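Side-chain contacts in allantoin racemase (PDB 5LG5), which catalyses the racemization of allantoin, interconverting its two enantiomers, and belongs to the HyuE family of racemases: residues E[111-116]-E[158-163]; E[101-106]-E[173-178]; E[122-127]-E[131-136]; E[23-28]-E[201-206]. All coordinates share one frame; numbering follows the deposited sequence.

Contact 1. Residues E[111-116]-E[158-163]; sequences SVVTTL and EAIVRQ
The flat amide of Q163 takes no part in the touch with V113: neither its faces nor its edges lie on the valine. Q163 meets V113 through CB instead, 3.9 Å from V113 CG1. Its chain bends at the second torsion (chi2 -52°) and carries the amide away from the strand. OE1 there is hydrogen-bonded to NH1 of R140 on strand 136-141. Of residues 111-116, V113 is the one that touches 158-163. With CG1 anti to the backbone N (chi1 175°), this methyl points between two residues a helical turn apart. I160 comes to it with CG2, at 3.8 Å from V113 CG1. The second methyl, V113 CG2, lies 4.1 Å from Q163 CB. The helix belongs to a beta-alpha-beta crossover of the parallel sheet. The chain leaves strand 136-141, runs through helix 153-171 and returns as strand 175-179, passing over strand 110-114 on the way. V113 packs from this skipped strand against the crossing helix. I160 also touches I190 of helix 187-194.

Contact 2. Residues E[101-106]-E[173-178]; sequences STAMFL and AEVICL
A helix-on-sheet layer is formed where A103 and L106, in and near the last turn of helix 95-103, meet V175 and C177 of strand 175-179. The contact is buried and apolar. A103 is directed at the strand, and its single methyl touches two residues at once. A103 CB lies 3.6 Å from V175 CG1 and 3.5 Å from C177 SG. V175 and C177 are two residues apart, so both look out from the same face of the sheet. V175 divides its two methyls between A103 and L106. With CG1 anti to the backbone N (chi1 -179°), that branch goes to A103. The other branch, V175 CG2, rests 3.8 Å from L106 CB and 3.9 Å from A103 O. Cutting V175 back to an alanine would probably take away the methyls that A103 CB and L106 CB rest on, leaving a gap between these residues and the strand. The small side chain of A103 lets the backbones come near, with 6.2 Å between A103 CA and V175 CA. V199 of the next strand, 198-199, also touches both A103 and V175. L106 makes backbone hydrogen bonds to the third subunit, so this part of the chain lies close to the subunit interface. Helix 95-103 covers one face of the sheet and helix 153-171 the other. Such a parallel sheet between helices is typical of a three-layer alpha/beta/alpha fold.

Contact 3. Residues E[122-127]-E[131-136]; sequences LIEDRL and GLYQRC
L127 receives the returning chain at the Schellman motif that ends helix 120-129, where G131 takes a positive phi. A backbone hydrogen bond runs from L132 N to L127 O, at 2.8 Å. The chain then enters a type I beta turn, Y133 to C136, which leads into strand 136-141.

Apolar contacts group around L127. Its CB lies near the plane of the Y133 ring, at the ring edge, 3.8 Å from Y133 CD1. The two side chains cross at about a right angle. Y133 is placed there by its first torsion, which sets CG anti to the backbone N (chi1 -167°). The branches of L127 reach further: CD2 is 4.4 Å from L132 CB, and CD1 is 4.4 Å from C136 SG. Beyond the contact L127 packs on Y110 and V112 of strand 110-114.

Between side chains, the polar link goes through water. E124 and Y133 lie side by side and point the same way, with E124 CG 4.0 Å from Y133 OH. The carboxylate and ring planes are turned 74° apart. One water, in the plane of the ring, bridges their ends: it is 2.9 Å from Y133 OH and donates to E124 OE2 at 2.6 Å.

Contact 4. Residues E[23-28]-E[201-206]; sequences RAVASP and GVTAAV
The backbones of V25 and A26 approach T203 and V206 to similar distances: V25 CA is 6.3 Å from T203 CA, and A26 CA is 6.5 Å from V206 CA. The first segment runs from the C-terminal part of helix 12-25 into a loop. The second is the start of helix 201-214. V25 points at that helix and crosses T203 at about a right angle. V25 CG1 meets T203 CG2 at 3.6 Å. CG1 lies anti to the carbonyl carbon (chi1 -57°), which leaves CG2 between the backbone N and the carbonyl carbon. V25 CG2 is 3.7 Å from T203 CB and 3.9 Å from V206 CB. T203 offers its methyl to V25 while its OG1 is hydrogen-bonded to O of D200. The contact joins the two halves of the fold. Helix 12-25 follows the first strand of one parallel sheet, and helix 201-214 follows the last strand of the other. V206 also touches I72 in the first sheet. Were V25 an alanine, T203 CG2 would probably lose the valine methyls beside it, and V206 CB its contact with CG2. V206 CG1 lies 4.0 Å from A26 CA. L215 of the third subunit packs on V25 and T203.

How the contacts relate
From the N terminus, contact 4 closes the longest loop, 23-28 against 201-206. It ties helix 12-25, after the first strand of one sheet, to helix 201-214, after the last strand of the other. The other contacts lie inside it, each nested in the last, and none cross. Contact 2 closes the loop from 101-106 to 173-178, contact 1 that from 111-116 to 158-163, and contact 3 the short return after helix 120-129. Contacts 1 and 2 put helices on opposite faces of the second sheet, where S111 pairs with V175 and C177. M104 touches L132, joining contacts 2 and 3. T102 packs on A204, joining 2 and 4. Contacts 2, 3 and 4 border the third subunit.

Contact 1. Residues E[111-116]-E[158-163]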
loop_
_atom_site.group_PDB
_atom_site.type_symbol
_atom_site.label_atom_id
_atom_site.label_comp_id
_atom_site.label_asym_id
_atom_site.label_seq_id
_atom_site.Cartn_x
_atom_site.Cartn_y
_atom_site.Cartn_z
ATOM N N SER E 111 19.225 0.394 -3.903
ATOM C CA SER E 111 19.045 1.803 -4.243
ATOM C C SER E 111 19.501 2.052 -5.663
ATOM O O SER E 111 20.383 1.368 -6.182
ATOM C CB SER E 111 19.786 2.748 -3.275
ATOM O OG SER E 111 19.106 2.874 -2.036
ATOM N N VAL E 112 18.867 3.012 -6.306
ATOM C CA VAL E 112 19.247 3.390 -7.640
ATOM C C VAL E 112 19.974 4.719 -7.587
ATOM O O VAL E 112 19.510 5.653 -6.944
ATOM C CB VAL E 112 17.999 3.510 -8.541
ATOM C CG1 VAL E 112 18.402 3.883 -9.966
ATOM C CG2 VAL E 112 17.196 2.199 -8.508
ATOM N N VAL E 113 21.119 4.803 -8.244
ATOM C CA VAL E 113 21.801 6.079 -8.354
ATOM C C VAL E 113 21.660 6.555 -9.777
ATOM O O VAL E 113 22.118 5.892 -10.704
ATOM C CB VAL E 113 23.294 6.006 -7.991
ATOM C CG1 VAL E 113 23.941 7.357 -8.248
ATOM C CG2 VAL E 113 23.475 5.572 -6.535
ATOM N N THR E 114 20.999 7.689 -9.965
ATOM C CA THR E 114 20.801 8.181 -11.321
ATOM C C THR E 114 21.587 9.470 -11.512
ATOM O O THR E 114 22.465 9.805 -10.700
ATOM C CB THR E 114 19.282 8.361 -11.672
ATOM O OG1 THR E 114 19.119 8.679 -13.063
ATOM C CG2 THR E 114 18.632 9.439 -10.819
ATOM N N THR E 115 21.257 10.173 -12.593
ATOM C CA THR E 115 21.945 11.380 -13.018
ATOM C C THR E 115 21.369 12.624 -12.369
ATOM O O THR E 115 21.879 13.113 -11.356
ATOM C CB THR E 115 21.809 11.527 -14.533
ATOM O OG1 THR E 115 20.444 11.258 -14.905
ATOM C CG2 THR E 115 22.732 10.538 -15.232
ATOM N N LEU E 116 20.303 13.142 -12.971
ATOM C CA LEU E 116 19.669 14.360 -12.505
ATOM C C LEU E 116 18.534 14.113 -11.519
ATOM O O LEU E 116 17.826 13.095 -11.584
ATOM C CB LEU E 116 19.157 15.165 -13.693
ATOM C CG LEU E 116 20.270 15.676 -14.622
ATOM C CD1 LEU E 116 19.685 16.581 -15.693
ATOM C CD2 LEU E 116 21.352 16.396 -13.842
ATOM N N GLU E 158 32.908 10.091 -8.882
ATOM C CA GLU E 158 32.875 10.497 -7.487
ATOM C C GLU E 158 31.470 10.874 -7.005
ATOM O O GLU E 158 31.071 10.496 -5.900
ATOM C CB GLU E 158 33.855 11.650 -7.253
ATOM C CG GLU E 158 34.185 11.897 -5.796
ATOM C CD GLU E 158 34.649 10.657 -5.042
ATOM O OE1 GLU E 158 35.403 9.834 -5.606
ATOM O OE2 GLU E 158 34.260 10.514 -3.862
ATOM N N ALA E 159 30.726 11.611 -7.821
ATOM C CA ALA E 159 29.368 12.010 -7.454
ATOM C C ALA E 159 28.462 10.787 -7.300
ATOM O O ALA E 159 27.617 10.734 -6.399
ATOM C CB ALA E 159 28.800 12.966 -8.485
ATOM N N ILE E 160 28.648 9.811 -8.183
ATOM C CA ILE E 160 27.888 8.577 -8.128
ATOM C C ILE E 160 28.269 7.818 -6.855
ATOM O O ILE E 160 27.395 7.406 -6.085
ATOM C CB ILE E 160 28.146 7.697 -9.374
ATOM C CG1 ILE E 160 27.663 8.386 -10.649
ATOM C CG2 ILE E 160 27.502 6.318 -9.220
ATOM C CD1 ILE E 160 28.049 7.635 -11.923
ATOM N N VAL E 161 29.575 7.675 -6.609
ATOM C CA VAL E 161 30.039 6.987 -5.399
ATOM C C VAL E 161 29.488 7.625 -4.136
ATOM O O VAL E 161 29.037 6.903 -3.238
ATOM C CB VAL E 161 31.608 6.861 -5.328
ATOM C CG1 VAL E 161 32.093 6.404 -3.949
ATOM C CG2 VAL E 161 32.136 5.936 -6.430
ATOM N N ARG E 162 29.454 8.957 -4.080
ATOM C CA ARG E 162 28.918 9.618 -2.887
ATOM C C ARG E 162 27.461 9.262 -2.641
ATOM O O ARG E 162 27.078 9.011 -1.501
ATOM C CB ARG E 162 29.080 11.149 -2.901
ATOM C CG ARG E 162 28.429 11.779 -1.635
ATOM C CD ARG E 162 28.676 13.285 -1.389
ATOM N NE ARG E 162 28.114 14.170 -2.407
ATOM C CZ ARG E 162 28.822 14.698 -3.404
ATOM N NH1 ARG E 162 30.121 14.440 -3.491
ATOM N NH2 ARG E 162 28.244 15.492 -4.301
ATOM N N GLN E 163 26.650 9.244 -3.699
ATOM C CA GLN E 163 25.237 8.887 -3.542
ATOM C C GLN E 163 25.082 7.436 -3.126
ATOM O O GLN E 163 24.245 7.109 -2.290
ATOM C CB GLN E 163 24.449 9.162 -4.826
ATOM C CG GLN E 163 24.342 10.638 -5.155
ATOM C CD GLN E 163 23.836 11.431 -3.973
ATOM O OE1 GLN E 163 22.911 11.006 -3.275
ATOM N NE2 GLN E 163 24.457 12.579 -3.721
#

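Contact 2. Residues E[101-106]-E[173-178]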
loop_
_atom_site.group_PDB
_atom_site.type_symbol
_atom_site.label_atom_id
_atom_site.label_comp_id
_atom_site.label_asym_id
_atom_site.label_seq_id
_atom_site.Cartn_x
_atom_site.Cartn_y
_atom_site.Cartn_z
ATOM N N SER E 101 15.247 -5.965 -10.592
ATOM C CA SER E 101 14.908 -7.368 -10.413
ATOM C C SER E 101 16.122 -8.234 -10.036
ATOM O O SER E 101 16.034 -9.064 -9.115
ATOM C CB SER E 101 14.203 -7.919 -11.664
ATOM O OG SER E 101 13.713 -9.230 -11.422
ATOM N N THR E 102 17.256 -8.059 -10.709
ATOM C CA THR E 102 18.389 -8.889 -10.307
ATOM C C THR E 102 18.986 -8.434 -8.974
ATOM O O THR E 102 19.377 -9.275 -8.187
ATOM C CB THR E 102 19.479 -9.154 -11.408
ATOM O OG1 THR E 102 20.712 -8.506 -11.076
ATOM C CG2 THR E 102 19.008 -8.781 -12.788
ATOM N N ALA E 103 19.011 -7.129 -8.701
ATOM C CA ALA E 103 19.486 -6.642 -7.393
ATOM C C ALA E 103 18.679 -7.243 -6.232
ATOM O O ALA E 103 19.198 -7.496 -5.138
ATOM C CB ALA E 103 19.458 -5.107 -7.333
ATOM N N MET E 104 17.399 -7.476 -6.478
ATOM C CA MET E 104 16.532 -8.036 -5.451
ATOM C C MET E 104 16.909 -9.465 -5.053
ATOM O O MET E 104 16.538 -9.932 -3.973
ATOM C CB MET E 104 15.066 -7.927 -5.867
ATOM C CG MET E 104 14.489 -6.513 -5.688
ATOM S SD MET E 104 12.940 -6.301 -6.568
ATOM C CE MET E 104 12.048 -7.753 -6.005
ATOM N N PHE E 105 17.643 -10.166 -5.915
ATOM C CA PHE E 105 18.161 -11.480 -5.525
ATOM C C PHE E 105 19.379 -11.382 -4.609
ATOM O O PHE E 105 19.790 -12.372 -4.009
ATOM C CB PHE E 105 18.477 -12.345 -6.754
ATOM C CG PHE E 105 17.241 -12.840 -7.474
ATOM C CD1 PHE E 105 16.810 -12.234 -8.653
ATOM C CD2 PHE E 105 16.504 -13.900 -6.963
ATOM C CE1 PHE E 105 15.672 -12.684 -9.306
ATOM C CE2 PHE E 105 15.356 -14.362 -7.614
ATOM C CZ PHE E 105 14.941 -13.753 -8.781
ATOM N N LEU E 106 19.932 -10.181 -4.471
ATOM C CA LEU E 106 21.246 -10.021 -3.854
ATOM C C LEU E 106 21.242 -9.377 -2.482
ATOM O O LEU E 106 22.257 -9.414 -1.785
ATOM C CB LEU E 106 22.166 -9.215 -4.778
ATOM C CG LEU E 106 22.392 -9.813 -6.169
ATOM C CD1 LEU E 106 23.314 -8.913 -6.980
ATOM C CD2 LEU E 106 22.979 -11.208 -6.058
ATOM N N ALA E 173 20.514 0.736 1.814
ATOM C CA ALA E 173 20.664 -0.025 0.591
ATOM C C ALA E 173 21.704 -1.116 0.835
ATOM O O ALA E 173 22.699 -0.908 1.550
ATOM C CB ALA E 173 21.116 0.877 -0.543
ATOM N N GLU E 174 21.502 -2.269 0.216
ATOM C CA GLU E 174 22.468 -3.345 0.338
ATOM C C GLU E 174 23.051 -3.644 -1.020
ATOM O O GLU E 174 24.070 -4.325 -1.147
ATOM C CB GLU E 174 21.807 -4.578 0.934
ATOM C CG GLU E 174 21.178 -4.272 2.278
ATOM C CD GLU E 174 20.648 -5.492 2.963
ATOM O OE1 GLU E 174 20.738 -6.590 2.363
ATOM O OE2 GLU E 174 20.151 -5.354 4.108
ATOM N N VAL E 175 22.382 -3.123 -2.040
ATOM C CA VAL E 175 22.820 -3.265 -3.415
ATOM C C VAL E 175 22.623 -1.947 -4.130
ATOM O O VAL E 175 21.655 -1.221 -3.864
ATOM C CB VAL E 175 22.029 -4.382 -4.151
ATOM C CG1 VAL E 175 22.527 -4.544 -5.593
ATOM C CG2 VAL E 175 22.132 -5.706 -3.400
ATOM N N ILE E 176 23.545 -1.626 -5.030
ATOM C CA ILE E 176 23.410 -0.416 -5.817
ATOM C C ILE E 176 23.070 -0.772 -7.246
ATOM O O ILE E 176 23.680 -1.664 -7.822
ATOM C CB ILE E 176 24.699 0.412 -5.816
ATOM C CG1 ILE E 176 25.084 0.784 -4.379
ATOM C CG2 ILE E 176 24.515 1.634 -6.671
ATOM C CD1 ILE E 176 24.111 1.748 -3.695
ATOM N N CYS E 177 22.066 -0.100 -7.806
ATOM C CA CYS E 177 21.786 -0.190 -9.235
ATOM C C CYS E 177 22.243 1.069 -9.944
ATOM O O CYS E 177 21.951 2.173 -9.489
ATOM C CB CYS E 177 20.281 -0.398 -9.499
ATOM S SG CYS E 177 19.595 -1.938 -8.854
ATOM N N LEU E 178 22.970 0.903 -11.043
ATOM C CA LEU E 178 23.271 2.027 -11.924
ATOM C C LEU E 178 21.964 2.546 -12.505
ATOM O O LEU E 178 21.138 1.761 -12.977
ATOM C CB LEU E 178 24.205 1.582 -13.044
ATOM C CG LEU E 178 25.525 1.025 -12.504
ATOM C CD1 LEU E 178 26.508 0.756 -13.638
ATOM C CD2 LEU E 178 26.124 1.973 -11.481
#

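Contact 3. Residues E[122-127]-E[131-136]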
loop_
_atom_site.group_PDB
_atom_site.type_symbol
_atom_site.label_atom_id
_atom_site.label_comp_id
_atom_site.label_asym_id
_atom_site.label_seq_id
_atom_site.Cartn_x
_atom_site.Cartn_y
_atom_site.Cartn_z
ATOM N N LEU E 122 10.684 10.059 -12.121
ATOM C CA LEU E 122 10.387 9.238 -13.291
ATOM C C LEU E 122 10.774 7.776 -13.003
ATOM O O LEU E 122 10.028 6.839 -13.306
ATOM C CB LEU E 122 11.151 9.747 -14.521
ATOM C CG LEU E 122 10.857 11.116 -15.175
ATOM C CD1 LEU E 122 10.699 11.043 -16.688
ATOM C CD2 LEU E 122 9.719 11.863 -14.526
ATOM N N ILE E 123 11.963 7.581 -12.441
ATOM C CA ILE E 123 12.420 6.234 -12.082
ATOM C C ILE E 123 11.546 5.623 -10.991
ATOM O O ILE E 123 11.153 4.457 -11.079
ATOM C CB ILE E 123 13.898 6.259 -11.664
ATOM C CG1 ILE E 123 14.733 6.716 -12.866
ATOM C CG2 ILE E 123 14.360 4.889 -11.133
ATOM C CD1 ILE E 123 16.146 7.135 -12.512
ATOM N N GLU E 124 11.237 6.413 -9.972
ATOM C CA GLU E 124 10.332 5.978 -8.912
ATOM C C GLU E 124 9.004 5.505 -9.519
ATOM O O GLU E 124 8.497 4.445 -9.160
ATOM C CB GLU E 124 10.102 7.106 -7.906
ATOM C CG GLU E 124 11.322 7.433 -7.046
ATOM C CD GLU E 124 11.134 8.686 -6.228
ATOM O OE1 GLU E 124 10.212 9.470 -6.566
ATOM O OE2 GLU E 124 11.912 8.895 -5.263
ATOM N N ASP E 125 8.457 6.280 -10.451
ATOM C CA ASP E 125 7.189 5.901 -11.072
ATOM C C ASP E 125 7.291 4.590 -11.885
ATOM O O ASP E 125 6.428 3.718 -11.772
ATOM C CB ASP E 125 6.627 7.046 -11.935
ATOM C CG ASP E 125 6.017 8.188 -11.109
ATOM O OD1 ASP E 125 5.746 9.258 -11.703
ATOM O OD2 ASP E 125 5.819 8.044 -9.882
ATOM N N ARG E 126 8.354 4.431 -12.673
ATOM C CA ARG E 126 8.531 3.206 -13.465
ATOM C C ARG E 126 8.701 1.942 -12.599
ATOM O O ARG E 126 8.206 0.868 -12.948
ATOM C CB ARG E 126 9.705 3.333 -14.459
ATOM C CG ARG E 126 9.497 4.371 -15.587
ATOM C CD ARG E 126 8.210 4.142 -16.386
ATOM N NE ARG E 126 8.259 2.921 -17.200
ATOM C CZ ARG E 126 7.250 2.479 -17.953
ATOM N NH1 ARG E 126 6.106 3.144 -17.982
ATOM N NH2 ARG E 126 7.379 1.368 -18.672
ATOM N N LEU E 127 9.442 2.070 -11.503
ATOM C CA LEU E 127 9.678 0.955 -10.582
ATOM C C LEU E 127 8.390 0.554 -9.859
ATOM O O LEU E 127 8.139 -0.637 -9.619
ATOM C CB LEU E 127 10.793 1.308 -9.583
ATOM C CG LEU E 127 12.213 1.403 -10.165
ATOM C CD1 LEU E 127 13.230 1.908 -9.135
ATOM C CD2 LEU E 127 12.645 0.041 -10.692
ATOM N N GLY E 131 6.112 -2.927 -10.270
ATOM C CA GLY E 131 5.965 -3.714 -9.058
ATOM C C GLY E 131 7.304 -4.131 -8.492
ATOM O O GLY E 131 7.433 -5.207 -7.902
ATOM N N LEU E 132 8.304 -3.274 -8.657
ATOM C CA LEU E 132 9.657 -3.565 -8.178
ATOM C C LEU E 132 10.153 -2.542 -7.182
ATOM O O LEU E 132 11.322 -2.553 -6.815
ATOM C CB LEU E 132 10.640 -3.665 -9.354
ATOM C CG LEU E 132 10.479 -4.859 -10.299
ATOM C CD1 LEU E 132 11.354 -4.681 -11.515
ATOM C CD2 LEU E 132 10.833 -6.164 -9.591
ATOM N N TYR E 133 9.270 -1.643 -6.760
ATOM C CA TYR E 133 9.665 -0.547 -5.881
ATOM C C TYR E 133 9.672 -0.879 -4.383
ATOM O O TYR E 133 10.325 -0.194 -3.596
ATOM C CB TYR E 133 8.818 0.699 -6.150
ATOM C CG TYR E 133 9.395 1.927 -5.497
ATOM C CD1 TYR E 133 10.549 2.524 -6.000
ATOM C CD2 TYR E 133 8.807 2.474 -4.360
ATOM C CE1 TYR E 133 11.093 3.646 -5.396
ATOM C CE2 TYR E 133 9.347 3.589 -3.750
ATOM C CZ TYR E 133 10.486 4.167 -4.270
ATOM O OH TYR E 133 11.017 5.278 -3.660
ATOM N N GLN E 134 8.955 -1.923 -3.984
ATOM C CA GLN E 134 8.881 -2.293 -2.572
ATOM C C GLN E 134 10.235 -2.506 -1.905
ATOM O O GLN E 134 10.418 -2.142 -0.755
ATOM C CB GLN E 134 8.021 -3.541 -2.403
ATOM C CG GLN E 134 6.637 -3.293 -2.958
ATOM C CD GLN E 134 5.699 -2.747 -1.931
ATOM O OE1 GLN E 134 4.886 -1.867 -2.225
ATOM N NE2 GLN E 134 5.762 -3.299 -0.723
ATOM N N ARG E 135 11.184 -3.091 -2.621
ATOM C CA ARG E 135 12.494 -3.333 -2.029
ATOM C C ARG E 135 13.496 -2.238 -2.401
ATOM O O ARG E 135 14.707 -2.362 -2.186
ATOM C CB ARG E 135 12.989 -4.726 -2.398
ATOM C CG ARG E 135 11.926 -5.782 -2.114
ATOM C CD ARG E 135 12.428 -6.902 -1.236
ATOM N NE ARG E 135 13.850 -7.172 -1.449
ATOM C CZ ARG E 135 14.309 -8.225 -2.120
ATOM N NH1 ARG E 135 13.457 -9.089 -2.671
ATOM N NH2 ARG E 135 15.614 -8.404 -2.260
ATOM N N CYS E 136 12.984 -1.152 -2.955
ATOM C CA CYS E 136 13.853 -0.028 -3.263
ATOM C C CYS E 136 14.036 0.870 -2.033
ATOM O O CYS E 136 13.075 1.457 -1.527
ATOM C CB CYS E 136 13.304 0.774 -4.449
ATOM S SG CYS E 136 14.385 2.130 -4.944
HETATM O O HOH W 1 13.266 7.018 -3.973
#

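Contact 4. Residues E[23-28]-E[201-206]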
loop_
_atom_site.group_PDB
_atom_site.type_symbol
_atom_site.label_atom_id
_atom_site.label_comp_id
_atom_site.label_asym_id
_atom_site.label_seq_id
_atom_site.Cartn_x
_atom_site.Cartn_y
_atom_site.Cartn_z
ATOM N N ARG E 23 27.948 -6.922 -24.998
ATOM C CA ARG E 23 28.785 -7.944 -25.616
ATOM C C ARG E 23 29.727 -8.622 -24.629
ATOM O O ARG E 23 30.021 -9.807 -24.754
ATOM C CB ARG E 23 29.576 -7.354 -26.776
ATOM C CG ARG E 23 28.824 -7.377 -28.081
ATOM C CD ARG E 23 29.725 -6.974 -29.226
ATOM N NE ARG E 23 29.788 -5.523 -29.329
ATOM C CZ ARG E 23 28.953 -4.804 -30.067
ATOM N NH1 ARG E 23 27.995 -5.410 -30.763
ATOM N NH2 ARG E 23 29.074 -3.481 -30.103
ATOM N N ALA E 24 30.174 -7.870 -23.632
ATOM C CA ALA E 24 31.100 -8.404 -22.645
ATOM C C ALA E 24 30.507 -9.553 -21.834
ATOM O O ALA E 24 31.246 -10.400 -21.336
ATOM C CB ALA E 24 31.616 -7.297 -21.720
ATOM N N VAL E 25 29.187 -9.579 -21.666
ATOM C CA VAL E 25 28.604 -10.652 -20.867
ATOM C C VAL E 25 27.805 -11.632 -21.700
ATOM O O VAL E 25 27.407 -12.682 -21.200
ATOM C CB VAL E 25 27.722 -10.113 -19.727
ATOM C CG1 VAL E 25 28.547 -9.185 -18.864
ATOM C CG2 VAL E 25 26.490 -9.376 -20.290
ATOM N N ALA E 26 27.555 -11.292 -22.960
ATOM C CA ALA E 26 26.716 -12.149 -23.804
ATOM C C ALA E 26 27.312 -13.550 -23.938
ATOM O O ALA E 26 28.519 -13.712 -24.100
ATOM C CB ALA E 26 26.500 -11.519 -25.181
ATOM N N SER E 27 26.453 -14.555 -23.847
ATOM C CA SER E 27 26.861 -15.940 -23.970
ATOM C C SER E 27 27.319 -16.260 -25.387
ATOM O O SER E 27 26.938 -15.562 -26.337
ATOM C CB SER E 27 25.696 -16.853 -23.581
ATOM O OG SER E 27 25.443 -16.754 -22.195
ATOM N N PRO E 28 28.150 -17.312 -25.535
ATOM C CA PRO E 28 28.483 -17.764 -26.886
ATOM C C PRO E 28 27.204 -18.052 -27.654
ATOM O O PRO E 28 26.262 -18.673 -27.127
ATOM C CB PRO E 28 29.272 -19.064 -26.648
ATOM C CG PRO E 28 29.855 -18.906 -25.288
ATOM C CD PRO E 28 28.818 -18.126 -24.500
ATOM N N GLY E 201 22.309 -2.432 -15.217
ATOM C CA GLY E 201 21.081 -2.825 -15.888
ATOM C C GLY E 201 21.326 -3.336 -17.292
ATOM O O GLY E 201 20.607 -4.197 -17.792
ATOM N N VAL E 202 22.337 -2.797 -17.954
ATOM C CA VAL E 202 22.632 -3.264 -19.295
ATOM C C VAL E 202 23.026 -4.745 -19.319
ATOM O O VAL E 202 22.454 -5.530 -20.074
ATOM C CB VAL E 202 23.730 -2.427 -19.945
ATOM C CG1 VAL E 202 24.188 -3.084 -21.252
ATOM C CG2 VAL E 202 23.213 -1.018 -20.187
ATOM N N THR E 203 24.003 -5.124 -18.501
ATOM C CA THR E 203 24.469 -6.498 -18.499
ATOM C C THR E 203 23.468 -7.403 -17.822
ATOM O O THR E 203 23.313 -8.557 -18.204
ATOM C CB THR E 203 25.853 -6.649 -17.856
ATOM O OG1 THR E 203 25.834 -6.067 -16.542
ATOM C CG2 THR E 203 26.910 -5.961 -18.724
ATOM N N ALA E 204 22.806 -6.883 -16.793
ATOM C CA ALA E 204 21.707 -7.622 -16.190
ATOM C C ALA E 204 20.681 -7.983 -17.256
ATOM O O ALA E 204 20.301 -9.146 -17.395
ATOM C CB ALA E 204 21.052 -6.800 -15.083
ATOM N N ALA E 205 20.272 -6.984 -18.036
ATOM C CA ALA E 205 19.234 -7.171 -19.050
ATOM C C ALA E 205 19.623 -8.201 -20.088
ATOM O O ALA E 205 18.777 -8.989 -20.541
ATOM C CB ALA E 205 18.891 -5.844 -19.723
ATOM N N VAL E 206 20.902 -8.193 -20.474
ATOM C CA VAL E 206 21.381 -9.170 -21.451
ATOM C C VAL E 206 21.125 -10.577 -20.971
ATOM O O VAL E 206 20.599 -11.406 -21.714
ATOM C CB VAL E 206 22.884 -9.010 -21.752
ATOM C CG1 VAL E 206 23.395 -10.182 -22.595
ATOM C CG2 VAL E 206 23.128 -7.690 -22.452
#